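Local coordinates for protein putative enoyl-CoA hydratase/isomerase (Bordetella parapertussis, PDB 3ISA) that probably acts on acyl-CoA thioesters as a member of the crotonase-like enoyl-CoA hydratase/isomerase family, its exact substrate and reaction being unassigned, at residues D169-R173 / I174-R178; A38-D41 / G42-A46. All coordinates share one frame; numbering follows the deposited sequence. Where two conformers were deposited one is given.

Interaction 1 (D169-R173 / I174-R178)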
ATOM      1  N   ASP D 169      32.784 -15.269  -6.447  1.00 35.09           N
ATOM      2  CA  ASP D 169      32.074 -16.142  -7.395  1.00 36.05           C
ATOM      3  C   ASP D 169      30.604 -16.268  -7.059  1.00 25.36           C
ATOM      4  O   ASP D 169      29.760 -16.084  -7.934  1.00 29.86           O
ATOM      5  CB  ASP D 169      32.702 -17.541  -7.456  1.00 44.40           C
ATOM      6  CG  ASP D 169      34.035 -17.554  -8.176  1.00 59.02           C
ATOM      7  OD1 ASP D 169      34.249 -16.708  -9.074  1.00 73.54           O
ATOM      8  OD2 ASP D 169      34.868 -18.424  -7.841  1.00 76.08           O
ATOM      9  N   GLU D 170      30.309 -16.550  -5.788  1.00 27.61           N
ATOM     10  CA  GLU D 170      28.927 -16.605  -5.309  1.00 30.13           C
ATOM     11  C   GLU D 170      28.232 -15.262  -5.454  1.00 28.94           C
ATOM     12  O   GLU D 170      27.103 -15.211  -5.948  1.00 31.75           O
ATOM     13  CB  GLU D 170      28.808 -17.101  -3.861  1.00 28.96           C
ATOM     14  CG  GLU D 170      27.331 -17.265  -3.460  1.00 31.43           C
ATOM     15  CD  GLU D 170      27.076 -17.882  -2.088  1.00 39.35           C
ATOM     16  OE1 GLU D 170      28.032 -18.332  -1.413  1.00 44.81           O
ATOM     17  OE2 GLU D 170      25.885 -17.913  -1.692  1.00 41.05           O
ATOM     18  N   ALA D 171      28.912 -14.181  -5.049  1.00 28.46           N
ATOM     19  CA  ALA D 171      28.371 -12.817  -5.214  1.00 27.37           C
ATOM     20  C   ALA D 171      27.970 -12.518  -6.667  1.00 24.18           C
ATOM     21  O   ALA D 171      26.899 -11.952  -6.916  1.00 27.60           O
ATOM     22  CB  ALA D 171      29.370 -11.787  -4.698  1.00 25.42           C
ATOM     23  N   ARG D 172      28.801 -12.948  -7.620  1.00 29.04           N
ATOM     24  CA  ARG D 172      28.489 -12.805  -9.043  1.00 30.23           C
ATOM     25  C   ARG D 172      27.273 -13.632  -9.489  1.00 29.96           C
ATOM     26  O   ARG D 172      26.379 -13.094 -10.155  1.00 30.35           O
ATOM     27  CB  ARG D 172      29.718 -13.094  -9.930  1.00 34.99           C
ATOM     28  CG  ARG D 172      29.672 -12.356 -11.274  1.00 41.16           C
ATOM     29  CD  ARG D 172      30.226 -13.186 -12.437  1.00 60.27           C
ATOM     30  NE  ARG D 172      31.680 -13.103 -12.553  1.00 70.28           N
ATOM     31  CZ  ARG D 172      32.534 -14.027 -12.114  1.00 81.34           C
ATOM     32  NH1 ARG D 172      33.839 -13.847 -12.274  1.00 84.04           N
ATOM     33  NH2 ARG D 172      32.097 -15.130 -11.520  1.00 79.89           N
ATOM     34  N   ARG D 173      27.252 -14.913  -9.096  1.00 33.40           N
ATOM     35  CA  ARG D 173      26.149 -15.813  -9.425  0.50 30.73           C
ATOM     36  C   ARG D 173      24.785 -15.283  -8.979  1.00 30.67           C
ATOM     37  O   ARG D 173      23.837 -15.292  -9.767  1.00 32.10           O
ATOM     38  CB  ARG D 173      26.410 -17.205  -8.849  0.50 33.30           C
ATOM     39  CG  ARG D 173      27.163 -18.135  -9.801  0.50 37.15           C
ATOM     40  CD  ARG D 173      28.141 -19.059  -9.075  0.50 35.40           C
ATOM     41  NE  ARG D 173      27.657 -19.519  -7.773  0.50 31.09           N
ATOM     42  CZ  ARG D 173      28.450 -19.879  -6.765  0.50 20.63           C
ATOM     43  NH1 ARG D 173      27.928 -20.271  -5.612  0.50 24.07           N
ATOM     44  NH2 ARG D 173      29.771 -19.829  -6.903  0.50 26.41           N
ATOM     45  N   ILE D 174      24.699 -14.799  -7.745  1.00 26.16           N
ATOM     46  CA  ILE D 174      23.439 -14.324  -7.181  1.00 26.88           C
ATOM     47  C   ILE D 174      23.074 -12.881  -7.584  1.00 24.74           C
ATOM     48  O   ILE D 174      22.017 -12.372  -7.189  1.00 25.69           O
ATOM     49  CB  ILE D 174      23.419 -14.515  -5.641  1.00 30.17           C
ATOM     50  CG1 ILE D 174      24.415 -13.565  -4.963  1.00 23.20           C
ATOM     51  CG2 ILE D 174      23.723 -15.979  -5.292  1.00 33.96           C
ATOM     52  CD1 ILE D 174      24.536 -13.747  -3.450  1.00 22.00           C
ATOM     53  N   GLY D 175      23.939 -12.236  -8.372  1.00 25.61           N
ATOM     54  CA  GLY D 175      23.688 -10.879  -8.867  1.00 26.75           C
ATOM     55  C   GLY D 175      24.025  -9.778  -7.868  1.00 23.63           C
ATOM     56  O   GLY D 175      23.617  -8.625  -8.047  1.00 25.14           O
ATOM     57  N   PHE D 176      24.781 -10.131  -6.829  1.00 22.05           N
ATOM     58  CA  PHE D 176      25.248  -9.152  -5.849  1.00 21.49           C
ATOM     59  C   PHE D 176      26.343  -8.242  -6.438  1.00 28.06           C
ATOM     60  O   PHE D 176      26.466  -7.083  -6.047  1.00 21.69           O
ATOM     61  CB  PHE D 176      25.689  -9.831  -4.540  1.00 22.98           C
ATOM     62  CG  PHE D 176      25.912  -8.863  -3.396  1.00 18.81           C
ATOM     63  CD1 PHE D 176      24.878  -8.042  -2.945  1.00 19.70           C
ATOM     64  CD2 PHE D 176      27.146  -8.775  -2.775  1.00 18.88           C
ATOM     65  CE1 PHE D 176      25.088  -7.136  -1.892  1.00 19.05           C
ATOM     66  CE2 PHE D 176      27.371  -7.869  -1.726  1.00 24.92           C
ATOM     67  CZ  PHE D 176      26.338  -7.048  -1.284  1.00 19.96           C
ATOM     68  N   VAL D 177      27.145  -8.768  -7.367  1.00 25.50           N
ATOM     69  CA  VAL D 177      28.098  -7.926  -8.115  1.00 27.54           C
ATOM     70  C   VAL D 177      27.820  -8.027  -9.615  1.00 29.46           C
ATOM     71  O   VAL D 177      27.334  -9.062 -10.091  1.00 30.14           O
ATOM     72  CB  VAL D 177      29.605  -8.217  -7.780  1.00 27.54           C
ATOM     73  CG1 VAL D 177      29.909  -7.916  -6.309  1.00 30.07           C
ATOM     74  CG2 VAL D 177      30.005  -9.643  -8.115  1.00 29.44           C
ATOM     75  N   ARG D 178      28.085  -6.940 -10.340  1.00 28.31           N
ATOM     76  CA  ARG D 178      27.954  -6.905 -11.802  1.00 32.47           C
ATOM     77  C   ARG D 178      28.959  -7.857 -12.407  1.00 32.71           C
ATOM     78  O   ARG D 178      28.643  -8.628 -13.315  1.00 35.12           O
ATOM     79  CB  ARG D 178      28.257  -5.510 -12.340  1.00 33.01           C
ATOM     80  CG  ARG D 178      27.060  -4.643 -12.509  1.00 42.58           C
ATOM     81  CD  ARG D 178      27.464  -3.185 -12.682  1.00 51.76           C
ATOM     82  NE  ARG D 178      27.615  -2.787 -14.084  1.00 63.17           N
ATOM     83  CZ  ARG D 178      26.624  -2.334 -14.854  1.00 62.18           C
ATOM     84  NH1 ARG D 178      26.863  -1.988 -16.115  1.00 56.40           N
ATOM     85  NH2 ARG D 178      25.394  -2.230 -14.366  1.00 49.02           N
TER
HETATM   86  O   HOH W   1      26.300 -10.775 -11.880  1.00 36.41           O
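The F176 ring turns an edge to A171, whose CB lies near the ring plane, while CB of F176 packs on CB of A171 at 4.2 Å. Beyond this pair, F131 and F147 meet the ring edge-to-face, and F166 adjoins it at a steep angle. With CG anti to the backbone N (chi1 -168°), the phenyl group leads away from the helix end into this aromatic cluster.

The backbone at the same place closes the helix. I174 N donates to E170 O at 3.0 Å. A171 O takes V177 N at 3.2 Å, the donor standing well above the carbonyl plane, and a weak bond from F176 N, bent to 128° at the hydrogen. G175, with phi +82°, gives its N-H to R172 O at 3.1 Å.

CG2 of V177 crosses the R172 side chain at a slant, 3.9 Å from its CB, and lies 3.6 Å from R172 N. CG2 of I174 lies 4.2 Å from CG of E170, on the side where both residues touch helix 153-161; the E170 carboxylate is paired with R164. R123 takes up the carbonyls of G175 and F176.

Positive phi at G175, with the weak bond from F176 N to A171 O and that from G175 N to R172 O, defines a Schellman motif, here ending helix 168-173 before strand 179-180 of the crotonase-like fold.

Interaction 2 (A38-D41 / G42-A46)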
ATOM      1  N   ALA D  38      31.011  11.786   8.561  1.00 16.13           N
ATOM      2  CA  ALA D  38      31.740  12.305   7.411  1.00 19.88           C
ATOM      3  C   ALA D  38      31.127  11.853   6.078  1.00 18.48           C
ATOM      4  O   ALA D  38      31.057  12.637   5.119  1.00 14.61           O
ATOM      5  CB  ALA D  38      33.198  11.867   7.489  1.00 20.01           C
ATOM      6  N   LEU D  39      30.704  10.588   6.024  1.00 17.53           N
ATOM      7  CA  LEU D  39      30.040  10.040   4.853  1.00 18.06           C
ATOM      8  C   LEU D  39      28.687  10.706   4.619  1.00 14.51           C
ATOM      9  O   LEU D  39      28.374  11.079   3.512  1.00 16.52           O
ATOM     10  CB  LEU D  39      29.868   8.534   4.997  1.00 16.13           C
ATOM     11  CG  LEU D  39      31.146   7.752   4.636  1.00 16.12           C
ATOM     12  CD1 LEU D  39      31.162   6.375   5.342  1.00 19.82           C
ATOM     13  CD2 LEU D  39      31.327   7.613   3.135  1.00 17.17           C
ATOM     14  N   ILE D  40      27.912  10.875   5.680  1.00 16.20           N
ATOM     15  CA  ILE D  40      26.627  11.539   5.587  1.00 12.97           C
ATOM     16  C   ILE D  40      26.778  12.981   5.068  1.00 17.26           C
ATOM     17  O   ILE D  40      26.046  13.378   4.158  1.00 17.84           O
ATOM     18  CB  ILE D  40      25.881  11.496   6.956  1.00 15.45           C
ATOM     19  CG1 ILE D  40      25.348  10.069   7.213  1.00 16.77           C
ATOM     20  CG2 ILE D  40      24.729  12.462   6.965  1.00 20.44           C
ATOM     21  CD1 ILE D  40      24.815   9.809   8.609  1.00 18.34           C
ATOM     22  N   ASP D  41      27.718  13.736   5.657  1.00 19.01           N
ATOM     23  CA  ASP D  41      28.021  15.092   5.208  0.50 19.14           C
ATOM     24  C   ASP D  41      28.428  15.148   3.730  1.00 18.95           C
ATOM     25  O   ASP D  41      27.903  15.976   2.970  1.00 15.87           O
ATOM     26  CB  ASP D  41      29.095  15.710   6.109  0.50 16.62           C
ATOM     27  CG  ASP D  41      28.566  16.058   7.502  0.50 13.62           C
ATOM     28  OD1 ASP D  41      27.328  16.011   7.714  0.50 35.24           O
ATOM     29  OD2 ASP D  41      29.379  16.386   8.388  0.50 33.34           O
ATOM     30  N   GLY D  42      29.342  14.252   3.327  1.00 16.76           N
ATOM     31  CA  GLY D  42      29.822  14.182   1.947  1.00 18.80           C
ATOM     32  C   GLY D  42      28.727  13.840   0.945  1.00 17.20           C
ATOM     33  O   GLY D  42      28.619  14.481  -0.106  1.00 16.85           O
ATOM     34  N   VAL D  43      27.930  12.818   1.267  1.00 15.82           N
ATOM     35  CA  VAL D  43      26.780  12.418   0.435  1.00 16.57           C
ATOM     36  C   VAL D  43      25.744  13.551   0.307  1.00 19.17           C
ATOM     37  O   VAL D  43      25.284  13.843  -0.801  1.00 20.23           O
ATOM     38  CB  VAL D  43      26.152  11.071   0.925  1.00 15.46           C
ATOM     39  CG1 VAL D  43      24.869  10.795   0.209  1.00 16.32           C
ATOM     40  CG2 VAL D  43      27.157   9.906   0.673  1.00 20.16           C
ATOM     41  N   ASP D  44      25.411  14.199   1.424  1.00 16.58           N
ATOM     42  CA  ASP D  44      24.485  15.348   1.410  1.00 17.34           C
ATOM     43  C   ASP D  44      25.001  16.497   0.536  1.00 17.42           C
ATOM     44  O   ASP D  44      24.225  17.098  -0.207  1.00 20.67           O
ATOM     45  CB  ASP D  44      24.200  15.866   2.824  1.00 18.65           C
ATOM     46  CG  ASP D  44      23.323  14.924   3.642  1.00 25.95           C
ATOM     47  OD1 ASP D  44      22.839  13.900   3.112  1.00 21.57           O
ATOM     48  OD2 ASP D  44      23.119  15.204   4.841  1.00 26.65           O
ATOM     49  N   ALA D  45      26.306  16.778   0.614  1.00 17.95           N
ATOM     50  CA  ALA D  45      26.927  17.835  -0.184  1.00 18.76           C
ATOM     51  C   ALA D  45      26.874  17.486  -1.672  1.00 21.52           C
ATOM     52  O   ALA D  45      26.549  18.336  -2.492  1.00 20.53           O
ATOM     53  CB  ALA D  45      28.362  18.064   0.271  1.00 15.81           C
ATOM     54  N   ALA D  46      27.167  16.227  -2.007  1.00 20.39           N
ATOM     55  CA  ALA D  46      27.070  15.751  -3.389  1.00 23.21           C
ATOM     56  C   ALA D  46      25.643  15.851  -3.963  1.00 18.88           C
ATOM     57  O   ALA D  46      25.481  16.165  -5.150  1.00 22.86           O
ATOM     58  CB  ALA D  46      27.597  14.339  -3.502  1.00 20.46           C
TER
HETATM   59  O   HOH W   2      25.327  17.577   5.805  1.00 45.46           O
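I40 and D44, one turn apart, lie side by side and point the same way, CG2 of I40 coming 3.8 Å from OD2 of D44. The pair brings a methyl group alongside a carboxylate oxygen. The link between the residues is made by the backbone: D44 N donates to I40 O at 2.9 Å with an N-H...O angle of 164°. D44 CG lies anti to its own carbonyl carbon (chi1 -72°), which folds the carboxylate back along the helix and leaves CG only 3.2 Å from I40 O.

On another side of the helix, V43 sits over the preceding turn, its CG2 3.3 Å from L39 O. That same oxygen accepts V43 N at 2.9 Å in an almost straight bond of 170°. G42 N to A38 O and A45 N to D41 O continue the i to i+4 ladder without a break.

In the D41 conformer given, D41 OD1 and D44 OD2 lie 5.2 Å apart, and like charges there would probably disfavour each other. One water donates weakly to D44 OD2 and, with D41 in that conformer, to D41 OD1 at 3.2 Å. The stronger partner of D44 is R93 of helix 77-95, which forms a salt bridge with OD1 and probably offsets part of the local negative charge.

Further out, I40 rests on R86, L90 and R93 of that helix. L39 and V43 both reach F56 of strand 53-58, while A45 and A46 touch W18 of strand 17-22. The segment is thus the middle of a regular alpha-helix, the connecting helix 33-48 of a beta-alpha-beta unit in the crotonase-like fold.

Both contacts are local and partly buried, but they lie on opposite sides of the chain's centre, with nearest atoms about 16 Å apart and no touch between them. Interaction 2 keeps a helix running: successive carbonyls accept the N-H four residues on, and its side chains serve neighbouring strands and helix 77-95. Interaction 1 ends a helix, so its bonds differ in span and direction; a glycine with positive phi makes the turn, and the following F176 buries its ring. Apolar side chains are buried in both, F176 among phenylalanines, whereas L39, I40 and V43 have mixed surroundings of F56, L90 and arginine side chains. Only interaction 1 meets another subunit, R178 packing on S158 of a neighbouring copy.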